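Local coordinates for jasmonate-induced oxygenase 2 (Arabidopsis thaliana, PDB 6LSV), which oxidises the plant hormone jasmonate to 12-hydroxyjasmonate, using iron, 2-oxoglutarate and molecular oxygen, at residues N96-F101 and D291-S296; D330-F335 and S345-H350. All coordinates share one frame; numbering follows the deposited sequence.

From the N terminus the chain makes two strands of the main sheet before helix 87-102, whose last turns supply 96-101. It then passes through most of the main sheet before 291-296, at the start of strand 294-302, returns to that helix; interaction 1 closes a loop of about 190 residues and ties the N-terminal region to the 2-oxoglutarate-binding strand. Interaction 2 opens after this loop has closed, so the two are in series, without nesting or crossing. It joins helices 329-332 and 334-339 to helix 345-348, closing a short local loop of nine intervening residues. The contacts lie on opposite sides of the chain's centre, their centres about 30 Å apart, one beside 2-oxoglutarate, the other beside jasmonate.

Interaction 1: residues N96-F101 and D291-S296; sequences NWREFF and DKERVS. With AKG (2-oxoglutaric acid), chain C.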
# COMPACT_ATOMS: atom_id res chain seq x y z
N ASN A 96 -5.27 -16.93 -5.84
CA ASN A 96 -4.98 -17.62 -4.58
C ASN A 96 -5.54 -16.85 -3.40
O ASN A 96 -6.20 -17.42 -2.52
CB ASN A 96 -3.47 -17.81 -4.42
CG ASN A 96 -2.99 -19.14 -4.98
OD1 ASN A 96 -2.70 -20.06 -4.22
ND2 ASN A 96 -2.91 -19.23 -6.30
N TRP A 97 -5.29 -15.54 -3.35
CA TRP A 97 -5.81 -14.73 -2.25
C TRP A 97 -7.33 -14.61 -2.33
O TRP A 97 -8.01 -14.66 -1.30
CB TRP A 97 -5.15 -13.35 -2.25
CG TRP A 97 -3.80 -13.36 -1.60
CD1 TRP A 97 -2.59 -13.29 -2.21
CD2 TRP A 97 -3.53 -13.46 -0.19
NE1 TRP A 97 -1.58 -13.34 -1.28
CE2 TRP A 97 -2.13 -13.45 -0.03
CE3 TRP A 97 -4.34 -13.57 0.94
CZ2 TRP A 97 -1.53 -13.53 1.22
CZ3 TRP A 97 -3.74 -13.65 2.18
CH2 TRP A 97 -2.34 -13.63 2.31
N ARG A 98 -7.87 -14.45 -3.54
CA ARG A 98 -9.33 -14.43 -3.68
C ARG A 98 -9.94 -15.71 -3.13
O ARG A 98 -10.99 -15.66 -2.46
CB ARG A 98 -9.72 -14.24 -5.15
CG ARG A 98 -11.21 -14.07 -5.35
CD ARG A 98 -11.63 -14.30 -6.80
NE ARG A 98 -10.87 -13.49 -7.75
CZ ARG A 98 -11.01 -12.17 -7.89
NH1 ARG A 98 -11.88 -11.51 -7.13
NH2 ARG A 98 -10.28 -11.52 -8.79
N GLU A 99 -9.31 -16.86 -3.38
CA GLU A 99 -9.79 -18.12 -2.84
C GLU A 99 -9.72 -18.12 -1.31
O GLU A 99 -10.62 -18.63 -0.64
CB GLU A 99 -8.99 -19.28 -3.42
CG GLU A 99 -9.22 -20.63 -2.75
CD GLU A 99 -10.63 -21.17 -2.98
OE1 GLU A 99 -10.89 -21.70 -4.08
OE2 GLU A 99 -11.46 -21.06 -2.05
N PHE A 100 -8.65 -17.55 -0.75
CA PHE A 100 -8.54 -17.45 0.70
C PHE A 100 -9.69 -16.64 1.28
O PHE A 100 -10.29 -17.04 2.29
CB PHE A 100 -7.20 -16.82 1.07
CG PHE A 100 -7.06 -16.51 2.54
CD1 PHE A 100 -6.75 -17.52 3.45
CD2 PHE A 100 -7.24 -15.22 3.01
CE1 PHE A 100 -6.62 -17.24 4.79
CE2 PHE A 100 -7.12 -14.94 4.36
CZ PHE A 100 -6.81 -15.95 5.25
N PHE A 101 -10.03 -15.52 0.66
CA PHE A 101 -11.09 -14.67 1.18
C PHE A 101 -12.48 -15.19 0.86
O PHE A 101 -13.45 -14.75 1.49
CB PHE A 101 -10.93 -13.24 0.64
CG PHE A 101 -9.82 -12.48 1.30
CD1 PHE A 101 -9.93 -12.06 2.62
CD2 PHE A 101 -8.65 -12.18 0.61
CE1 PHE A 101 -8.91 -11.36 3.24
CE2 PHE A 101 -7.62 -11.48 1.22
CZ PHE A 101 -7.75 -11.07 2.54
N ASP A 291 -22.38 -4.63 -6.07
CA ASP A 291 -22.61 -5.74 -6.98
C ASP A 291 -21.42 -6.67 -7.18
O ASP A 291 -21.63 -7.81 -7.61
CB ASP A 291 -23.07 -5.21 -8.34
CG ASP A 291 -24.22 -4.22 -8.21
OD1 ASP A 291 -25.18 -4.55 -7.48
OD2 ASP A 291 -24.16 -3.12 -8.81
N LYS A 292 -20.20 -6.21 -6.92
CA LYS A 292 -19.05 -7.09 -7.04
C LYS A 292 -18.01 -6.70 -6.00
O LYS A 292 -18.05 -5.62 -5.41
CB LYS A 292 -18.49 -7.07 -8.48
CG LYS A 292 -17.56 -8.26 -8.81
CD LYS A 292 -17.99 -9.57 -8.13
CE LYS A 292 -17.08 -10.72 -8.54
NZ LYS A 292 -15.67 -10.25 -8.75
N GLU A 293 -17.08 -7.61 -5.77
CA GLU A 293 -16.02 -7.47 -4.80
C GLU A 293 -14.75 -7.00 -5.50
O GLU A 293 -14.73 -6.77 -6.71
CB GLU A 293 -15.79 -8.81 -4.09
CG GLU A 293 -15.79 -9.99 -5.05
CD GLU A 293 -15.10 -11.22 -4.49
OE1 GLU A 293 -15.69 -11.87 -3.60
OE2 GLU A 293 -13.98 -11.54 -4.93
N ARG A 294 -13.68 -6.87 -4.72
CA ARG A 294 -12.37 -6.52 -5.25
C ARG A 294 -11.31 -7.24 -4.43
O ARG A 294 -11.52 -7.55 -3.25
CB ARG A 294 -12.10 -5.01 -5.23
CG ARG A 294 -12.77 -4.22 -6.35
CD ARG A 294 -12.33 -2.75 -6.38
NE ARG A 294 -11.03 -2.55 -7.04
CZ ARG A 294 -9.90 -2.28 -6.40
NH1 ARG A 294 -9.88 -2.17 -5.07
NH2 ARG A 294 -8.77 -2.12 -7.08
N VAL A 295 -10.17 -7.51 -5.06
CA VAL A 295 -9.01 -8.06 -4.38
C VAL A 295 -7.78 -7.34 -4.92
O VAL A 295 -7.53 -7.37 -6.13
CB VAL A 295 -8.87 -9.58 -4.58
CG1 VAL A 295 -7.44 -10.02 -4.29
CG2 VAL A 295 -9.85 -10.33 -3.69
N SER A 296 -7.03 -6.70 -4.03
CA SER A 296 -5.83 -5.98 -4.43
C SER A 296 -4.67 -6.37 -3.53
O SER A 296 -4.85 -6.67 -2.35
CB SER A 296 -6.05 -4.46 -4.39
OG SER A 296 -7.28 -4.12 -4.99
C1 AKG C . -3.38 -0.24 -0.24
O1 AKG C . -2.22 0.20 -0.42
O2 AKG C . -3.60 -1.00 0.75
C2 AKG C . -4.50 0.16 -1.20
O5 AKG C . -4.79 1.31 -1.29
C3 AKG C . -5.26 -0.87 -2.05
C4 AKG C . -5.58 -0.26 -3.42
C5 AKG C . -6.68 -1.04 -4.13
O3 AKG C . -6.74 -1.09 -5.39
O4 AKG C . -7.55 -1.64 -3.44
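Arg98 meets the start of strand 294-302 in two ways, its aliphatic base against Val295 and its charged end against Glu293. The tight part is at Val295, a buried, beta-branched residue that suits a strand and turns a compact apolar branch toward the helix. Its CG2 lies 4.1 Å from Arg98 CA, and its CB sits over one face of the guanidinium. With CG anti to the backbone N (chi1 -174°) and a bend at chi3, Arg98 reaches along the strand to Glu293. There Arg98 NH1 donates a hydrogen bond to Glu293 OE2 at 3.0 Å, part of a salt bridge; the oxygen lies in the guanidinium plane, although the N-H...O angle of 138° shows a bent bond. Glu95 pairs with Arg98 NE, while Tyr211 and His102 bond to Glu293 OE1, so both charged groups are fixed from outside as well.

The solvent side is looser: exposed Lys292 brings NZ to 4.3 Å from Arg98 NH1, like charges that Glu293 probably helps to offset. On the strand's other face Arg294, pointing away from the helix, grips the distal carboxylate of 2-oxoglutarate, NH1 to O4 at 2.9 Å and NH2 to O3 at 2.8 Å. Ser296 OG adds weak bonding to the same carboxylate. This Arg-X-Ser strand is the 2-oxoglutarate-binding motif of the double-stranded beta-helix in plant iron-dependent dioxygenases.

Interaction 2: residues D330-F335 and S345-H350; sequences DQYRLF and SHVESH. With JAA ({(1R,2R)-3-oxo-2-[(2Z)-pent-2-en-1-yl]cyclopentyl}acetic acid), chain D.
The hydroxyl end of Tyr332 rests against helix 345-348, where OH lies 3.2 Å from Val347 CB. Its chi1 of -169° swings the ring away from its own backbone N, carrying the hydroxyl across to the second helix; the ring edge also turns toward the face of His350, a T-shaped pair with centroids 5.8 Å apart and planes at 83°. Phe335 CB makes a CH-pi contact over one face of the His346 imidazole, 3.8 Å from that ring's centroid. The Phe335 and His346 rings are themselves nearly parallel but slid apart and barely overlap. Histidine suits His346's place, giving a flat face to Phe335 while its NE2 bonds to Gln339; His350 contributes a face to the T-shaped pair.

These helices form a C-terminal extension packed beside the catalytic beta-helix domain, and supply part of the jasmonate pocket. Arg333, next in sequence to Tyr332, holds the jasmonate carboxylate through NE to O03 at 2.8 Å and NH2 to O02 at 2.7 Å, the latter nearly straight at 172°.

Farther out, Asp269 hydrogen-bonds to Tyr332 OH, fixing that buried polar end. Arg337 and Arg208 also bond to jasmonate, and Met327 packs against Tyr332, Phe335 and His350.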
# COMPACT_ATOMS: atom_id res chain seq x y z
N ASP A 330 10.64 2.51 12.22
CA ASP A 330 10.00 1.88 13.37
C ASP A 330 9.16 2.89 14.15
O ASP A 330 8.05 2.58 14.59
CB ASP A 330 11.05 1.25 14.27
CG ASP A 330 11.33 -0.18 13.91
OD1 ASP A 330 10.45 -0.82 13.29
OD2 ASP A 330 12.43 -0.68 14.24
N GLN A 331 9.69 4.10 14.34
CA GLN A 331 8.92 5.14 15.02
C GLN A 331 7.79 5.64 14.14
O GLN A 331 6.67 5.88 14.62
CB GLN A 331 9.83 6.31 15.40
CG GLN A 331 10.63 6.11 16.67
CD GLN A 331 12.03 6.69 16.56
OE1 GLN A 331 12.21 7.81 16.08
NE2 GLN A 331 13.02 5.95 17.02
N TYR A 332 8.05 5.81 12.84
CA TYR A 332 7.08 6.43 11.95
C TYR A 332 5.84 5.56 11.78
O TYR A 332 4.71 6.05 11.85
CB TYR A 332 7.73 6.72 10.60
CG TYR A 332 6.89 7.59 9.69
CD1 TYR A 332 5.86 7.05 8.93
CD2 TYR A 332 7.14 8.95 9.60
CE1 TYR A 332 5.10 7.85 8.10
CE2 TYR A 332 6.38 9.76 8.77
CZ TYR A 332 5.36 9.20 8.03
OH TYR A 332 4.60 10.00 7.20
N ARG A 333 6.04 4.26 11.55
CA ARG A 333 4.91 3.39 11.22
C ARG A 333 3.90 3.28 12.35
O ARG A 333 2.78 2.82 12.12
CB ARG A 333 5.43 2.00 10.84
CG ARG A 333 5.90 1.19 12.03
CD ARG A 333 6.90 0.15 11.60
NE ARG A 333 6.45 -0.57 10.42
CZ ARG A 333 7.15 -1.53 9.83
NH1 ARG A 333 8.34 -1.87 10.32
NH2 ARG A 333 6.67 -2.15 8.76
N LEU A 334 4.25 3.70 13.57
CA LEU A 334 3.29 3.64 14.66
C LEU A 334 2.16 4.66 14.51
O LEU A 334 1.09 4.46 15.11
CB LEU A 334 4.00 3.84 16.00
CG LEU A 334 4.84 2.62 16.41
CD1 LEU A 334 5.71 2.93 17.62
CD2 LEU A 334 3.94 1.43 16.68
N PHE A 335 2.36 5.72 13.73
CA PHE A 335 1.30 6.70 13.52
C PHE A 335 0.07 6.06 12.89
O PHE A 335 -1.05 6.19 13.41
CB PHE A 335 1.81 7.86 12.67
CG PHE A 335 2.82 8.73 13.37
CD1 PHE A 335 2.60 9.14 14.67
CD2 PHE A 335 3.97 9.14 12.72
CE1 PHE A 335 3.52 9.94 15.32
CE2 PHE A 335 4.90 9.95 13.36
CZ PHE A 335 4.67 10.35 14.67
N SER A 345 -1.75 13.61 6.61
CA SER A 345 -1.46 14.41 7.79
C SER A 345 -0.30 13.84 8.60
O SER A 345 0.32 14.58 9.37
CB SER A 345 -2.71 14.53 8.67
OG SER A 345 -3.05 13.29 9.26
N HIS A 346 0.01 12.55 8.43
CA HIS A 346 1.12 11.96 9.16
C HIS A 346 2.46 12.53 8.70
O HIS A 346 3.30 12.92 9.52
CB HIS A 346 1.10 10.43 9.00
CG HIS A 346 0.02 9.75 9.79
ND1 HIS A 346 -0.67 8.66 9.31
CD2 HIS A 346 -0.49 10.02 11.01
CE1 HIS A 346 -1.56 8.28 10.21
NE2 HIS A 346 -1.47 9.08 11.25
N VAL A 347 2.67 12.61 7.38
CA VAL A 347 3.94 13.14 6.88
C VAL A 347 3.96 14.67 6.94
O VAL A 347 5.03 15.27 7.13
CB VAL A 347 4.22 12.62 5.46
CG1 VAL A 347 3.15 13.10 4.48
CG2 VAL A 347 5.61 13.06 4.99
N GLU A 348 2.81 15.33 6.80
CA GLU A 348 2.82 16.79 6.84
C GLU A 348 2.98 17.32 8.26
O GLU A 348 3.54 18.41 8.45
CB GLU A 348 1.56 17.34 6.18
CG GLU A 348 1.81 17.78 4.74
CD GLU A 348 0.64 17.47 3.82
OE1 GLU A 348 -0.50 17.47 4.31
OE2 GLU A 348 0.87 17.24 2.61
N SER A 349 2.51 16.59 9.27
CA SER A 349 2.85 16.94 10.65
C SER A 349 4.29 16.60 10.99
O SER A 349 4.74 16.92 12.10
CB SER A 349 1.91 16.25 11.63
OG SER A 349 2.28 14.90 11.80
N HIS A 350 5.02 15.96 10.08
CA HIS A 350 6.42 15.64 10.26
C HIS A 350 7.34 16.73 9.72
O HIS A 350 8.54 16.72 10.04
CB HIS A 350 6.73 14.29 9.58
CG HIS A 350 8.03 13.67 10.00
ND1 HIS A 350 8.39 13.49 11.32
CD2 HIS A 350 9.05 13.17 9.26
CE1 HIS A 350 9.58 12.91 11.38
NE2 HIS A 350 10.00 12.71 10.14
O01 JAA D . -1.80 -2.94 7.39
O02 JAA D . 4.31 -1.24 7.85
O03 JAA D . 3.70 -0.69 9.86
C04 JAA D . 1.27 -1.64 7.91
C05 JAA D . -0.27 -1.33 7.50
C06 JAA D . 1.14 -2.43 9.25
C07 JAA D . -0.17 -2.85 9.32
C08 JAA D . -0.89 -2.39 7.91
C09 JAA D . -0.43 -1.16 5.92
C10 JAA D . 2.03 -0.45 8.12
C11 JAA D . -0.18 0.30 5.52
C12 JAA D . 3.43 -0.81 8.64
C13 JAA D . -1.01 0.95 4.73
C14 JAA D . -2.27 0.29 4.18
C15 JAA D . -3.49 1.16 4.48